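PDB 6Y4R: DotU family type IV/VI secretion system protein from Acinetobacter baumannii, which is the cytoplasmic domain of TssL, a DotU-family component of the type VI secretion system, probably part of the membrane complex that anchors the secretion machinery. Local coordinates for residues 11-15 against 62-66. Numbering follows the deposited sequence.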
ATOM      1  N   GLY A  11      -3.889  -9.558  -1.246  1.00 40.93           N
ATOM      2  CA  GLY A  11      -3.331  -8.488  -2.064  1.00 37.55           C
ATOM      3  C   GLY A  11      -1.839  -8.286  -1.855  1.00 38.84           C
ATOM      4  O   GLY A  11      -1.096  -8.048  -2.816  1.00 23.35           O
ATOM      5  N   PHE A  12      -1.386  -8.335  -0.591  1.00 34.41           N
ATOM      6  CA  PHE A  12       0.029  -8.150  -0.285  1.00 30.82           C
ATOM      7  C   PHE A  12       0.894  -9.260  -0.873  1.00 37.71           C
ATOM      8  O   PHE A  12       2.079  -9.042  -1.143  1.00 47.18           O
ATOM      9  CB  PHE A  12       0.253  -8.083   1.234  1.00 30.23           C
ATOM     10  CG  PHE A  12      -0.122  -6.768   1.852  1.00 25.51           C
ATOM     11  CD1 PHE A  12       0.265  -5.572   1.264  1.00 26.20           C
ATOM     12  CD2 PHE A  12      -0.824  -6.724   3.047  1.00 26.01           C
ATOM     13  CE1 PHE A  12      -0.082  -4.334   1.835  1.00 29.53           C
ATOM     14  CE2 PHE A  12      -1.172  -5.484   3.638  1.00 29.45           C
ATOM     15  CZ  PHE A  12      -0.798  -4.289   3.023  1.00 27.33           C
ATOM     16  N   TYR A  13       0.336 -10.462  -1.062  1.00 33.11           N
ATOM     17  CA  TYR A  13       1.119 -11.558  -1.647  1.00 26.78           C
ATOM     18  C   TYR A  13       1.506 -11.269  -3.086  1.00 28.20           C
ATOM     19  O   TYR A  13       2.563 -11.717  -3.556  1.00 35.78           O
ATOM     20  CB  TYR A  13       0.359 -12.871  -1.627  1.00 26.99           C
ATOM     21  CG  TYR A  13       1.129 -14.003  -2.315  1.00 28.07           C
ATOM     22  CD1 TYR A  13       2.407 -14.358  -1.885  1.00 28.11           C
ATOM     23  CD2 TYR A  13       0.583 -14.712  -3.397  1.00 31.21           C
ATOM     24  CE1 TYR A  13       3.115 -15.400  -2.507  1.00 33.79           C
ATOM     25  CE2 TYR A  13       1.283 -15.740  -4.026  1.00 35.63           C
ATOM     26  CZ  TYR A  13       2.538 -16.082  -3.581  1.00 38.75           C
ATOM     27  OH  TYR A  13       3.154 -17.115  -4.267  1.00 42.66           O
ATOM     28  N   LEU A  14       0.632 -10.570  -3.816  1.00 30.44           N
ATOM     29  CA  LEU A  14       0.891 -10.199  -5.203  1.00 27.81           C
ATOM     30  C   LEU A  14       1.861  -9.028  -5.290  1.00 24.62           C
ATOM     31  O   LEU A  14       2.585  -8.913  -6.285  1.00 22.90           O
ATOM     32  CB  LEU A  14      -0.424  -9.854  -5.909  1.00 23.76           C
ATOM     33  CG  LEU A  14      -1.620 -10.820  -5.872  1.00 24.78           C
ATOM     34  CD1 LEU A  14      -2.838 -10.168  -6.489  1.00 33.25           C
ATOM     35  CD2 LEU A  14      -1.320 -12.111  -6.596  1.00 39.36           C
ATOM     36  N   ILE A  15       1.896  -8.174  -4.249  1.00 26.27           N
ATOM     37  CA  ILE A  15       2.977  -7.198  -4.086  1.00 27.63           C
ATOM     38  C   ILE A  15       4.305  -7.910  -3.907  1.00 33.38           C
ATOM     39  O   ILE A  15       5.338  -7.486  -4.433  1.00 41.10           O
ATOM     40  CB  ILE A  15       2.735  -6.301  -2.864  1.00 28.23           C
ATOM     41  CG1 ILE A  15       1.386  -5.580  -2.905  1.00 29.48           C
ATOM     42  CG2 ILE A  15       3.896  -5.313  -2.746  1.00 28.77           C
ATOM     43  CD1 ILE A  15       1.417  -4.304  -3.600  1.00 26.26           C
ATOM     44  N   PHE A  62      -2.397   0.668   0.003  1.00 22.67           N
ATOM     45  CA  PHE A  62      -2.090  -0.475  -0.851  1.00 21.41           C
ATOM     46  C   PHE A  62      -1.994  -0.054  -2.313  1.00 30.03           C
ATOM     47  O   PHE A  62      -1.173  -0.586  -3.063  1.00 35.83           O
ATOM     48  CB  PHE A  62      -3.142  -1.566  -0.674  1.00 21.92           C
ATOM     49  CG  PHE A  62      -2.988  -2.726  -1.618  1.00 26.33           C
ATOM     50  CD1 PHE A  62      -2.366  -3.887  -1.194  1.00 28.63           C
ATOM     51  CD2 PHE A  62      -3.479  -2.671  -2.923  1.00 26.73           C
ATOM     52  CE1 PHE A  62      -2.221  -4.973  -2.058  1.00 32.73           C
ATOM     53  CE2 PHE A  62      -3.329  -3.754  -3.798  1.00 23.83           C
ATOM     54  CZ  PHE A  62      -2.707  -4.901  -3.361  1.00 27.49           C
ATOM     55  N   CYS A  63      -2.849   0.875  -2.744  1.00 31.93           N
ATOM     56  CA  CYS A  63      -2.791   1.351  -4.122  1.00 27.01           C
ATOM     57  C   CYS A  63      -1.548   2.201  -4.369  1.00 28.72           C
ATOM     58  O   CYS A  63      -0.898   2.075  -5.415  1.00 25.39           O
ATOM     59  CB  CYS A  63      -4.067   2.119  -4.457  1.00 32.25           C
ATOM     60  SG  CYS A  63      -5.542   1.039  -4.538  1.00 34.53           S
ATOM     61  N   ALA A  64      -1.188   3.070  -3.424  1.00 34.44           N
ATOM     62  CA  ALA A  64       0.070   3.795  -3.564  1.00 31.75           C
ATOM     63  C   ALA A  64       1.250   2.826  -3.661  1.00 29.13           C
ATOM     64  O   ALA A  64       2.199   3.068  -4.416  1.00 36.52           O
ATOM     65  CB  ALA A  64       0.247   4.780  -2.405  1.00 22.32           C
ATOM     66  N   LEU A  65       1.190   1.710  -2.929  1.00 20.87           N
ATOM     67  CA  LEU A  65       2.300   0.759  -2.846  1.00 24.09           C
ATOM     68  C   LEU A  65       2.410  -0.117  -4.090  1.00 32.14           C
ATOM     69  O   LEU A  65       3.517  -0.368  -4.582  1.00 35.18           O
ATOM     70  CB  LEU A  65       2.151  -0.097  -1.588  1.00 20.99           C
ATOM     71  CG  LEU A  65       2.892  -1.419  -1.447  1.00 21.18           C
ATOM     72  CD1 LEU A  65       4.374  -1.198  -1.241  1.00 21.54           C
ATOM     73  CD2 LEU A  65       2.309  -2.177  -0.282  1.00 21.43           C
ATOM     74  N   ILE A  66       1.280  -0.651  -4.571  1.00 34.49           N
ATOM     75  CA  ILE A  66       1.284  -1.453  -5.798  1.00 28.32           C
ATOM     76  C   ILE A  66       1.681  -0.600  -6.998  1.00 26.40           C
ATOM     77  O   ILE A  66       2.394  -1.072  -7.892  1.00 28.03           O
ATOM     78  CB  ILE A  66      -0.088  -2.125  -6.012  1.00 29.50           C
ATOM     79  CG1 ILE A  66      -0.064  -3.051  -7.227  1.00 29.55           C
ATOM     80  CG2 ILE A  66      -1.200  -1.086  -6.171  1.00 32.52           C
ATOM     81  CD1 ILE A  66       0.965  -4.116  -7.149  1.00 37.41           C
TER
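Helices 9-19 and 52-71 meet in a buried contact near the centre of this all-helical DotU-family domain; over the short segments 11-15 and 62-66 their axes lie 10.9 Å apart and nearly parallel, at 18°. G11 faces the partner helix with bare backbone. The edge of the F62 ring presses against it, F62 CE1 standing 3.3 Å from G11 C, and an ideal CB at G11 would fall 2.9 Å from F62 CE1, a clash. F12 starts sideways, but its ring reaches the partner: F12 CE1 lies 3.8 Å from F62 CD1 and 3.9 Å from L65 CD2. The two phenyl rings meet obliquely, centroids 5.7 Å apart and planes at 54°, while Y127 of helix 119-130 packs edge-to-face with F12. L14 turns to I34 and L37 of helix 27-47. I15, one turn beyond G11, gives the largest single share of the buried area (82 Å²), just ahead of F62 (73 Å²): its side chain projects between F62, L65 and I66, with I15 CD1 3.6 Å from I66 CB and 3.9 Å from L65 CG, and I15 CG1 3.8 Å from F62 CE1. The backbones are nearer here: F12 CA to F62 CA is 8.0 Å, I15 CA to I66 CA 6.2 Å. F62 also touches L38 of helix 27-47, and L65 touches C128 of helix 119-130, so the pair is built into a wider helical core. With no hydrogen bond or salt bridge between them, the segments bury 298 Å² through apolar van der Waals contact alone, so their fit rests on side-chain shape and on the missing side chain at G11.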